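Long-range contacts in flagellar brake protein YcgR (Escherichia coli K-12, PDB 5Y6G), which acts as a flagellar brake, engaging the motor when cyclic di-GMP is bound and slowing it: residues Phe18-Leu23 with Gln61-Met66; Gly39-Leu44 with Phe101-Val106; Phe72-Gln77 with Arg112-Ile117. One frame throughout, in Å; residues are numbered along the deposited sequence.

All three contacts lie in the PilZ domain that this chain represents, and their strands belong to one curled antiparallel sheet. Contacts 1 and 2 are strand pairings held by backbone hydrogen bonds; contact 3 lays the helix over the strand that neighbours both. Contact 1 is partly buried, with polar side chains and waters on its outer side and Cys19, Ile62 and Val64 turned inward. Contact 2 is buried and borders cyclic di-GMP through its glycine-rich backbone. Contact 3, also buried, is mostly aliphatic groups against phenylalanine rings. The three meet in the interior: Ile62 of contact 1 packs on Met41 and Phe101 of contact 2, and Leu114 of contact 3 on Phe103.

Contact 1: Phe18-Leu23 with Gln61-Met66; sequences FCQTKL and QIEVNM
The side chains of Gln20 and Glu63 run alongside each other in the same direction, with amide and carboxylate planes 44° apart. Gln20 NE2 reaches Glu63 OE1 at 3.4 Å, a weak and bent hydrogen bond; the carboxylate has a stronger partner in His73, which takes OE2. At the edge of the Phe18 ring, in its plane, sits a water that links Phe18 N to Asn65 O. These groups belong to an antiparallel strand pairing in the curled sheet that forms the PilZ beta-barrel. Gln20 and Glu63 are a hydrogen-bonded pair: Gln20 N gives to Glu63 O at 3.0 Å, and Glu63 N returns a bond of the same length to Gln20 O. Glu63 O is crowded with donors, since Cys19 CA also approaches it at 3.1 Å and a second water bridges it to Phe18 O. Gln20 CG stands between the backbone N and the carbonyl carbon (chi1 60°), and from there the extended chain carries the amide alongside Glu63. On the other side of the sheet the chemistry is apolar. Cys19 SG rests against both methyls of Val64, the nearer being Val64 CG1 at 3.8 Å, while Cys19 CB lies 4.3 Å from Ile62 CG2. At Gln61 the chain turns a corner, and Gln61 and Ile62 both face Phe74 in a G1 beta bulge. Beyond the ladder proper, a third water joins the two segments, 2.7 Å from Thr21 OG1 and donating to Gln61 O at 2.8 Å.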
loop_
_atom_site.group_PDB
_atom_site.type_symbol
_atom_site.label_atom_id
_atom_site.label_comp_id
_atom_site.label_asym_id
_atom_site.label_seq_id
_atom_site.Cartn_x
_atom_site.Cartn_y
_atom_site.Cartn_z
ATOM N N PHE A 18 7.958 1.978 0.263
ATOM C CA PHE A 18 8.037 0.534 0.099
ATOM C C PHE A 18 7.577 -0.185 1.360
ATOM O O PHE A 18 7.841 0.264 2.480
ATOM C CB PHE A 18 9.463 0.109 -0.251
ATOM C CG PHE A 18 9.921 0.581 -1.603
ATOM C CD1 PHE A 18 9.697 -0.191 -2.728
ATOM C CD2 PHE A 18 10.577 1.794 -1.747
ATOM C CE1 PHE A 18 10.117 0.232 -3.972
ATOM C CE2 PHE A 18 11.000 2.224 -2.993
ATOM C CZ PHE A 18 10.769 1.441 -4.105
ATOM N N CYS A 19 6.884 -1.305 1.162
ATOM C CA CYS A 19 6.446 -2.192 2.228
ATOM C C CYS A 19 6.991 -3.590 1.965
ATOM O O CYS A 19 7.347 -3.934 0.836
ATOM C CB CYS A 19 4.912 -2.250 2.321
ATOM S SG CYS A 19 4.071 -0.660 2.155
ATOM N N GLN A 20 7.045 -4.409 3.013
ATOM C CA GLN A 20 7.516 -5.775 2.837
ATOM C C GLN A 20 6.957 -6.659 3.940
ATOM O O GLN A 20 6.617 -6.191 5.030
ATOM C CB GLN A 20 9.045 -5.849 2.817
ATOM C CG GLN A 20 9.712 -5.356 4.088
ATOM C CD GLN A 20 11.220 -5.478 4.032
ATOM O OE1 GLN A 20 11.789 -5.793 2.986
ATOM N NE2 GLN A 20 11.879 -5.236 5.159
ATOM N N THR A 21 6.875 -7.951 3.636
ATOM C CA THR A 21 6.406 -8.952 4.583
ATOM C C THR A 21 6.909 -10.311 4.119
ATOM O O THR A 21 7.293 -10.487 2.959
ATOM C CB THR A 21 4.877 -8.940 4.710
ATOM O OG1 THR A 21 4.462 -9.915 5.675
ATOM C CG2 THR A 21 4.222 -9.249 3.370
ATOM N N LYS A 22 6.921 -11.266 5.041
ATOM C CA LYS A 22 7.419 -12.604 4.756
ATOM C C LYS A 22 6.269 -13.533 4.386
ATOM O O LYS A 22 5.146 -13.392 4.880
ATOM C CB LYS A 22 8.185 -13.169 5.955
ATOM C CG LYS A 22 9.394 -12.345 6.362
ATOM C CD LYS A 22 10.148 -13.000 7.509
ATOM C CE LYS A 22 10.729 -14.340 7.093
ATOM N NZ LYS A 22 11.733 -14.190 6.006
ATOM N N LEU A 23 6.559 -14.478 3.501
ATOM C CA LEU A 23 5.588 -15.465 3.060
ATOM C C LEU A 23 5.821 -16.790 3.780
ATOM O O LEU A 23 6.804 -16.975 4.499
ATOM C CB LEU A 23 5.667 -15.655 1.542
ATOM C CG LEU A 23 5.374 -14.425 0.680
ATOM C CD1 LEU A 23 5.367 -14.798 -0.796
ATOM C CD2 LEU A 23 4.049 -13.799 1.073
ATOM N N GLN A 61 1.938 -7.876 10.886
ATOM C CA GLN A 61 2.907 -6.790 11.001
ATOM C C GLN A 61 3.658 -6.564 9.688
ATOM O O GLN A 61 4.875 -6.734 9.592
ATOM C CB GLN A 61 3.881 -7.058 12.151
ATOM C CG GLN A 61 3.207 -7.250 13.501
ATOM C CD GLN A 61 2.386 -6.045 13.929
ATOM O OE1 GLN A 61 2.931 -5.020 14.338
ATOM N NE2 GLN A 61 1.065 -6.166 13.839
ATOM N N ILE A 62 2.902 -6.167 8.665
ATOM C CA ILE A 62 3.525 -5.717 7.429
ATOM C C ILE A 62 4.324 -4.458 7.723
ATOM O O ILE A 62 3.825 -3.519 8.355
ATOM C CB ILE A 62 2.463 -5.473 6.348
ATOM C CG1 ILE A 62 1.678 -6.758 6.073
ATOM C CG2 ILE A 62 3.112 -4.949 5.072
ATOM C CD1 ILE A 62 0.547 -6.580 5.085
ATOM N N GLU A 63 5.579 -4.439 7.288
ATOM C CA GLU A 63 6.454 -3.300 7.535
ATOM C C GLU A 63 6.200 -2.251 6.458
ATOM O O GLU A 63 6.524 -2.463 5.284
ATOM C CB GLU A 63 7.920 -3.721 7.558
ATOM C CG GLU A 63 8.838 -2.610 8.032
ATOM C CD GLU A 63 10.256 -3.081 8.269
ATOM O OE1 GLU A 63 11.126 -2.809 7.414
ATOM O OE2 GLU A 63 10.499 -3.730 9.308
ATOM N N VAL A 64 5.608 -1.132 6.856
ATOM C CA VAL A 64 5.376 0.004 5.973
ATOM C C VAL A 64 6.401 1.072 6.322
ATOM O O VAL A 64 6.314 1.708 7.379
ATOM C CB VAL A 64 3.949 0.547 6.106
ATOM C CG1 VAL A 64 3.739 1.718 5.151
ATOM C CG2 VAL A 64 2.939 -0.556 5.850
ATOM N N ASN A 65 7.367 1.280 5.434
ATOM C CA ASN A 65 8.465 2.216 5.664
ATOM C C ASN A 65 8.087 3.558 5.045
ATOM O O ASN A 65 8.206 3.750 3.832
ATOM C CB ASN A 65 9.762 1.666 5.080
ATOM C CG ASN A 65 10.985 2.431 5.547
ATOM O OD1 ASN A 65 10.952 3.654 5.681
ATOM N ND2 ASN A 65 12.072 1.712 5.799
ATOM N N MET A 66 7.631 4.491 5.885
ATOM C CA MET A 66 7.201 5.812 5.439
ATOM C C MET A 66 8.324 6.841 5.469
ATOM O O MET A 66 8.060 8.034 5.665
ATOM C CB MET A 66 6.019 6.294 6.282
ATOM C CG MET A 66 4.775 5.440 6.145
ATOM S SD MET A 66 4.225 5.326 4.434
ATOM C CE MET A 66 4.039 7.057 4.016
HETATM O O HOH W 1 9.023 -1.645 4.113
HETATM O O HOH W 2 10.064 3.301 1.888
HETATM O O HOH W 3 5.360 -8.931 8.004
#

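Contact 2: Gly39-Leu44 with Phe101-Val106; sequences GGMGAL and FRFLNV. With C2E (9,9'-[(2R,3R,3aS,5S,7aR,9R,10R,10aS,12S,14aR)-3,5,10,12-tetrahydroxy-5,12-dioxidooctahydro-2H,7H-difuro[3,2-d:3',2'-j][1,3,7,9,2,8]tetraoxadiphosphacyclododecine-2,9-diyl]bis(2-amino-1,9-dihydro-6H-purin-6-one)), chain C.
Phe101 and Met41 exchange a pair of backbone hydrogen bonds, short from Phe101 N to Met41 O at 2.8 Å and longer from Met41 N to Phe101 O at 3.3 Å. Phe103 N adds a third, to Gly39 O at 2.9 Å, and a water donates to both Gly39 O and Phe103 O. Beside this ladder lies cyclic di-GMP: Gly42 N is 3.2 Å from its N1, and Gly39 CA is 3.3 Å from its O2', where a side chain on Gly39 would collide. Gly40 is bare for another reason: a CB would run into Phe101 O. Its CA instead sits over a face of the Phe103 ring in a CH-pi contact, 3.8 Å from the centroid. Met41, extended beyond CG, runs roughly perpendicular to the Phe103 side chain, with CG 3.9 Å from Phe103 CZ, and brings CE over a face of the Phe101 ring. Were Phe103 exchanged for an alanine, the ring face against Gly40 CA would be lost and a gap is likely to open there, leaving the Met41 thioether freer to turn. Gly40 closes the DxSxxG signature begun by Asp35 and Ser37, which marks the cyclic di-GMP site of PilZ domains.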
loop_
_atom_site.group_PDB
_atom_site.type_symbol
_atom_site.label_atom_id
_atom_site.label_comp_id
_atom_site.label_asym_id
_atom_site.label_seq_id
_atom_site.Cartn_x
_atom_site.Cartn_y
_atom_site.Cartn_z
ATOM N N GLY A 39 -9.057 2.002 6.913
ATOM C CA GLY A 39 -9.568 0.652 6.776
ATOM C C GLY A 39 -8.599 -0.315 6.121
ATOM O O GLY A 39 -8.690 -1.526 6.342
ATOM N N GLY A 40 -7.676 0.193 5.316
ATOM C CA GLY A 40 -6.725 -0.678 4.654
ATOM C C GLY A 40 -5.731 0.098 3.821
ATOM O O GLY A 40 -5.485 1.285 4.055
ATOM N N MET A 41 -5.158 -0.591 2.836
ATOM C CA MET A 41 -4.190 0.040 1.950
ATOM C C MET A 41 -4.128 -0.720 0.632
ATOM O O MET A 41 -4.435 -1.913 0.567
ATOM C CB MET A 41 -2.797 0.088 2.582
ATOM C CG MET A 41 -2.223 -1.291 2.824
ATOM S SD MET A 41 -0.575 -1.193 3.529
ATOM C CE MET A 41 -0.186 -2.930 3.672
ATOM N N GLY A 42 -3.722 -0.006 -0.416
ATOM C CA GLY A 42 -3.427 -0.599 -1.705
ATOM C C GLY A 42 -1.935 -0.535 -1.962
ATOM O O GLY A 42 -1.236 0.330 -1.428
ATOM N N ALA A 43 -1.455 -1.455 -2.794
ATOM C CA ALA A 43 -0.028 -1.563 -3.060
ATOM C C ALA A 43 0.199 -2.163 -4.441
ATOM O O ALA A 43 -0.687 -2.797 -5.017
ATOM C CB ALA A 43 0.685 -2.405 -1.993
ATOM N N LEU A 44 1.410 -1.962 -4.961
ATOM C CA LEU A 44 1.821 -2.458 -6.266
ATOM C C LEU A 44 2.983 -3.423 -6.094
ATOM O O LEU A 44 3.924 -3.149 -5.339
ATOM C CB LEU A 44 2.235 -1.301 -7.185
ATOM C CG LEU A 44 1.182 -0.230 -7.465
ATOM C CD1 LEU A 44 1.756 0.869 -8.350
ATOM C CD2 LEU A 44 -0.038 -0.867 -8.104
ATOM N N PHE A 101 -5.552 -4.487 0.504
ATOM C CA PHE A 101 -5.497 -5.017 1.857
ATOM C C PHE A 101 -6.592 -4.415 2.726
ATOM O O PHE A 101 -7.009 -3.269 2.532
ATOM C CB PHE A 101 -4.145 -4.733 2.515
ATOM C CG PHE A 101 -3.009 -5.486 1.913
ATOM C CD1 PHE A 101 -2.713 -6.770 2.348
ATOM C CD2 PHE A 101 -2.231 -4.906 0.921
ATOM C CE1 PHE A 101 -1.663 -7.470 1.800
ATOM C CE2 PHE A 101 -1.175 -5.594 0.362
ATOM C CZ PHE A 101 -0.887 -6.884 0.804
ATOM N N ARG A 102 -7.041 -5.204 3.697
ATOM C CA ARG A 102 -7.863 -4.727 4.800
ATOM C C ARG A 102 -7.076 -4.899 6.092
ATOM O O ARG A 102 -6.604 -6.001 6.393
ATOM C CB ARG A 102 -9.194 -5.482 4.878
ATOM C CG ARG A 102 -10.029 -5.131 6.103
ATOM C CD ARG A 102 -11.345 -5.918 6.187
ATOM N NE ARG A 102 -11.154 -7.357 6.383
ATOM C CZ ARG A 102 -11.248 -7.982 7.556
ATOM N NH1 ARG A 102 -11.528 -7.301 8.659
ATOM N NH2 ARG A 102 -11.063 -9.295 7.627
ATOM N N PHE A 103 -6.926 -3.811 6.842
ATOM C CA PHE A 103 -6.204 -3.862 8.105
ATOM C C PHE A 103 -6.945 -4.718 9.123
ATOM O O PHE A 103 -8.175 -4.677 9.215
ATOM C CB PHE A 103 -6.002 -2.450 8.649
ATOM C CG PHE A 103 -4.959 -1.671 7.911
ATOM C CD1 PHE A 103 -3.792 -2.291 7.499
ATOM C CD2 PHE A 103 -5.145 -0.330 7.615
ATOM C CE1 PHE A 103 -2.823 -1.592 6.815
ATOM C CE2 PHE A 103 -4.178 0.378 6.928
ATOM C CZ PHE A 103 -3.013 -0.256 6.528
ATOM N N LEU A 104 -6.187 -5.497 9.886
ATOM C CA LEU A 104 -6.715 -6.350 10.939
ATOM C C LEU A 104 -6.233 -5.863 12.300
ATOM O O LEU A 104 -5.194 -5.208 12.421
ATOM C CB LEU A 104 -6.288 -7.808 10.730
ATOM C CG LEU A 104 -6.660 -8.484 9.410
ATOM C CD1 LEU A 104 -6.001 -9.852 9.303
ATOM C CD2 LEU A 104 -8.170 -8.607 9.276
ATOM N N ASN A 105 -7.009 -6.191 13.333
ATOM C CA ASN A 105 -6.647 -5.884 14.717
ATOM C C ASN A 105 -6.308 -4.405 14.882
ATOM O O ASN A 105 -5.287 -4.033 15.462
ATOM C CB ASN A 105 -5.488 -6.767 15.181
ATOM C CG ASN A 105 -5.747 -8.241 14.935
ATOM O OD1 ASN A 105 -6.874 -8.719 15.080
ATOM N ND2 ASN A 105 -4.702 -8.969 14.551
ATOM N N VAL A 106 -7.187 -3.551 14.360
ATOM C CA VAL A 106 -6.977 -2.109 14.409
ATOM C C VAL A 106 -7.372 -1.585 15.782
ATOM O O VAL A 106 -8.512 -1.158 15.992
ATOM C CB VAL A 106 -7.766 -1.392 13.300
ATOM C CG1 VAL A 106 -7.394 0.087 13.253
ATOM C CG2 VAL A 106 -7.523 -2.062 11.957
HETATM P P1 C2E C . -13.988 -5.303 1.048
HETATM O O2P C2E C . -13.404 -5.779 -0.371
HETATM O O1P C2E C . -14.270 -6.494 1.880
HETATM O "O5'" C2E C . -12.919 -4.360 1.794
HETATM C "C5'" C2E C . -13.084 -3.955 3.153
HETATM C "C4'" C2E C . -12.143 -2.798 3.496
HETATM O "O4'" C2E C . -10.791 -3.127 3.162
HETATM C "C3'" C2E C . -12.464 -1.544 2.671
HETATM O "O3'" C2E C . -13.521 -0.765 3.233
HETATM C "C2'" C2E C . -11.129 -0.788 2.750
HETATM O "O2'" C2E C . -11.079 0.016 3.928
HETATM C "C1'" C2E C . -10.094 -1.924 2.819
HETATM N N9 C2E C . -9.447 -2.054 1.511
HETATM C C8 C2E C . -9.558 -3.099 0.640
HETATM N N7 C2E C . -8.845 -2.862 -0.422
HETATM C C5 C2E C . -8.238 -1.655 -0.299
HETATM C C6 C2E C . -7.364 -0.897 -1.117
HETATM O O6 C2E C . -6.999 -1.313 -2.205
HETATM N N1 C2E C . -6.944 0.303 -0.662
HETATM C C2 C2E C . -7.353 0.761 0.555
HETATM N N2 C2E C . -6.908 1.984 0.985
HETATM N N3 C2E C . -8.163 0.069 1.324
HETATM C C4 C2E C . -8.621 -1.128 0.939
HETATM P P11 C2E C . -14.343 0.310 2.360
HETATM O O21 C2E C . -13.314 1.336 1.661
HETATM O O11 C2E C . -15.266 1.064 3.236
HETATM O O5A C2E C . -15.186 -0.476 1.235
HETATM C C5A C2E C . -16.199 -1.421 1.585
HETATM C C4A C2E C . -16.543 -2.346 0.415
HETATM O O4A C2E C . -16.849 -1.586 -0.758
HETATM C C3A C2E C . -15.358 -3.244 0.042
HETATM O O3A C2E C . -15.337 -4.457 0.800
HETATM C C2A C2E C . -15.658 -3.547 -1.434
HETATM O O2A C2E C . -16.514 -4.689 -1.528
HETATM C C1A C2E C . -16.367 -2.273 -1.918
HETATM N N91 C2E C . -15.410 -1.428 -2.642
HETATM C C81 C2E C . -14.909 -0.229 -2.222
HETATM N N71 C2E C . -14.085 0.241 -3.112
HETATM C C51 C2E C . -14.001 -0.622 -4.154
HETATM C C61 C2E C . -13.280 -0.632 -5.375
HETATM O O61 C2E C . -12.530 0.284 -5.675
HETATM N N11 C2E C . -13.445 -1.687 -6.201
HETATM C C21 C2E C . -14.283 -2.706 -5.858
HETATM N N21 C2E C . -14.427 -3.761 -6.720
HETATM N N31 C2E C . -14.956 -2.708 -4.732
HETATM C C41 C2E C . -14.848 -1.699 -3.862
HETATM O O HOH W 4 -10.066 -2.559 8.648
#

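Contact 3: Phe72-Gln77 with Arg112-Ile117; sequences FHFDAQ and RQLQRI
Ile117 CD1 stands over the centre of the Phe72 ring, 3.6 Å from its centroid and only 11° off the normal. Leu114 CD2 makes the other CH-pi contact, over a face of the Phe74 ring and 4.0 Å from that centroid. The same Ile117 methyl also meets the edge of the second ring, CD1 to Phe74 CZ at 4.1 Å, so that one methyl serves the face of Phe72 and the edge of Phe74. Its reach comes from an outstretched chain, with CD1 anti to CA (chi2 173°).

Two polar side chains of the helix, Gln113 and Arg116, also touch the rings. Gln113 runs antiparallel alongside Phe72 and Phe74 with its amide nearly perpendicular to both rings, and its OE1 comes to 3.6 Å from Phe74 CE2. Arg116 NH1 approaches the edge of Phe72, 4.0 Å from CE2, and that ring carbon lies over one face of the guanidinium; the two planes are 65° apart.

Water supplies the polar link: one molecule accepts from His73 N at 3.0 Å and, weakly, from Gln113 NE2.

Around these pairs, Met66 touches both Phe72 and Ile117, while Phe103 packs on Leu114 and meets the Phe74 ring. The helix 108-129 packs over the sheet, with Leu114 and Ile117 also touching Leu36 of strand 28-36, consistent with its covering one end of the PilZ barrel. With no direct hydrogen bond between the two segments, its seat on residues 72-77 of strand 71-87 is probably held mainly by burial of apolar surface, to which Gln113 and Arg116 add their contacts with the rings.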
loop_
_atom_site.group_PDB
_atom_site.type_symbol
_atom_site.label_atom_id
_atom_site.label_comp_id
_atom_site.label_asym_id
_atom_site.label_seq_id
_atom_site.Cartn_x
_atom_site.Cartn_y
_atom_site.Cartn_z
ATOM N N PHE A 72 6.293 1.577 10.250
ATOM C CA PHE A 72 5.133 1.043 10.945
ATOM C C PHE A 72 4.925 -0.412 10.545
ATOM O O PHE A 72 5.402 -0.868 9.504
ATOM C CB PHE A 72 3.872 1.865 10.636
ATOM C CG PHE A 72 4.074 3.354 10.739
ATOM C CD1 PHE A 72 4.667 4.060 9.703
ATOM C CD2 PHE A 72 3.664 4.049 11.866
ATOM C CE1 PHE A 72 4.855 5.428 9.792
ATOM C CE2 PHE A 72 3.847 5.420 11.958
ATOM C CZ PHE A 72 4.443 6.109 10.920
ATOM N N HIS A 73 4.197 -1.139 11.392
ATOM C CA HIS A 73 3.886 -2.542 11.157
ATOM C C HIS A 73 2.407 -2.773 11.427
ATOM O O HIS A 73 1.916 -2.462 12.515
ATOM C CB HIS A 73 4.743 -3.454 12.041
ATOM C CG HIS A 73 6.218 -3.279 11.841
ATOM N ND1 HIS A 73 6.938 -2.275 12.453
ATOM C CD2 HIS A 73 7.108 -3.982 11.101
ATOM C CE1 HIS A 73 8.207 -2.367 12.096
ATOM N NE2 HIS A 73 8.337 -3.394 11.276
ATOM N N PHE A 74 1.701 -3.315 10.437
ATOM C CA PHE A 74 0.259 -3.501 10.516
ATOM C C PHE A 74 -0.115 -4.920 10.119
ATOM O O PHE A 74 0.461 -5.489 9.187
ATOM C CB PHE A 74 -0.487 -2.520 9.602
ATOM C CG PHE A 74 -0.243 -1.079 9.928
ATOM C CD1 PHE A 74 0.454 -0.266 9.051
ATOM C CD2 PHE A 74 -0.713 -0.536 11.111
ATOM C CE1 PHE A 74 0.677 1.062 9.346
ATOM C CE2 PHE A 74 -0.493 0.791 11.414
ATOM C CZ PHE A 74 0.203 1.592 10.530
ATOM N N ASP A 75 -1.085 -5.487 10.829
ATOM C CA ASP A 75 -1.720 -6.705 10.361
ATOM C C ASP A 75 -2.729 -6.360 9.273
ATOM O O ASP A 75 -3.366 -5.302 9.300
ATOM C CB ASP A 75 -2.406 -7.445 11.513
ATOM C CG ASP A 75 -1.466 -7.722 12.671
ATOM O OD1 ASP A 75 -1.912 -7.632 13.836
ATOM O OD2 ASP A 75 -0.278 -8.012 12.416
ATOM N N ALA A 76 -2.857 -7.253 8.297
ATOM C CA ALA A 76 -3.770 -7.006 7.191
ATOM C C ALA A 76 -4.132 -8.324 6.526
ATOM O O ALA A 76 -3.400 -9.312 6.620
ATOM C CB ALA A 76 -3.163 -6.039 6.167
ATOM N N GLN A 77 -5.278 -8.319 5.853
ATOM C CA GLN A 77 -5.727 -9.435 5.033
ATOM C C GLN A 77 -5.728 -9.005 3.575
ATOM O O GLN A 77 -6.301 -7.965 3.231
ATOM C CB GLN A 77 -7.127 -9.903 5.444
ATOM C CG GLN A 77 -7.715 -10.962 4.515
ATOM C CD GLN A 77 -9.004 -11.559 5.050
ATOM O OE1 GLN A 77 -9.010 -12.669 5.579
ATOM N NE2 GLN A 77 -10.105 -10.828 4.907
ATOM N N ARG A 112 -4.519 5.531 15.511
ATOM C CA ARG A 112 -3.721 6.714 15.817
ATOM C C ARG A 112 -2.578 6.855 14.821
ATOM O O ARG A 112 -2.365 7.926 14.239
ATOM C CB ARG A 112 -3.180 6.624 17.246
ATOM C CG ARG A 112 -3.652 7.727 18.178
ATOM C CD ARG A 112 -4.928 7.344 18.919
ATOM N NE ARG A 112 -6.061 7.153 18.019
ATOM C CZ ARG A 112 -7.300 6.892 18.425
ATOM N NH1 ARG A 112 -7.569 6.790 19.719
ATOM N NH2 ARG A 112 -8.271 6.733 17.536
ATOM N N GLN A 113 -1.832 5.767 14.608
ATOM C CA GLN A 113 -0.736 5.781 13.642
ATOM C C GLN A 113 -1.240 6.039 12.226
ATOM O O GLN A 113 -0.623 6.796 11.468
ATOM C CB GLN A 113 0.025 4.456 13.696
ATOM C CG GLN A 113 0.690 4.167 15.031
ATOM C CD GLN A 113 1.297 2.779 15.094
ATOM O OE1 GLN A 113 0.695 1.803 14.644
ATOM N NE2 GLN A 113 2.499 2.684 15.650
ATOM N N LEU A 114 -2.362 5.419 11.850
ATOM C CA LEU A 114 -2.854 5.550 10.481
ATOM C C LEU A 114 -3.268 6.984 10.173
ATOM O O LEU A 114 -3.051 7.477 9.058
ATOM C CB LEU A 114 -4.018 4.587 10.249
ATOM C CG LEU A 114 -3.618 3.115 10.138
ATOM C CD1 LEU A 114 -4.844 2.229 10.027
ATOM C CD2 LEU A 114 -2.695 2.900 8.944
ATOM N N GLN A 115 -3.872 7.671 11.144
ATOM C CA GLN A 115 -4.194 9.082 10.947
ATOM C C GLN A 115 -2.930 9.926 10.855
ATOM O O GLN A 115 -2.864 10.874 10.062
ATOM C CB GLN A 115 -5.095 9.583 12.074
ATOM C CG GLN A 115 -6.579 9.502 11.752
ATOM C CD GLN A 115 -6.959 10.373 10.570
ATOM O OE1 GLN A 115 -6.267 11.341 10.253
ATOM N NE2 GLN A 115 -8.057 10.030 9.905
ATOM N N ARG A 116 -1.916 9.597 11.656
ATOM C CA ARG A 116 -0.636 10.292 11.556
ATOM C C ARG A 116 -0.080 10.209 10.137
ATOM O O ARG A 116 0.330 11.218 9.553
ATOM C CB ARG A 116 0.360 9.706 12.560
ATOM C CG ARG A 116 1.403 10.690 13.067
ATOM C CD ARG A 116 2.604 9.969 13.670
ATOM N NE ARG A 116 2.232 9.054 14.747
ATOM C CZ ARG A 116 3.069 8.183 15.307
ATOM N NH1 ARG A 116 4.327 8.108 14.890
ATOM N NH2 ARG A 116 2.649 7.386 16.281
ATOM N N ILE A 117 -0.070 9.003 9.565
ATOM C CA ILE A 117 0.455 8.817 8.215
ATOM C C ILE A 117 -0.405 9.557 7.200
ATOM O O ILE A 117 0.110 10.175 6.260
ATOM C CB ILE A 117 0.544 7.317 7.880
ATOM C CG1 ILE A 117 1.349 6.569 8.946
ATOM C CG2 ILE A 117 1.157 7.115 6.503
ATOM C CD1 ILE A 117 1.341 5.066 8.769
HETATM O O HOH W 5 3.510 0.431 13.881
#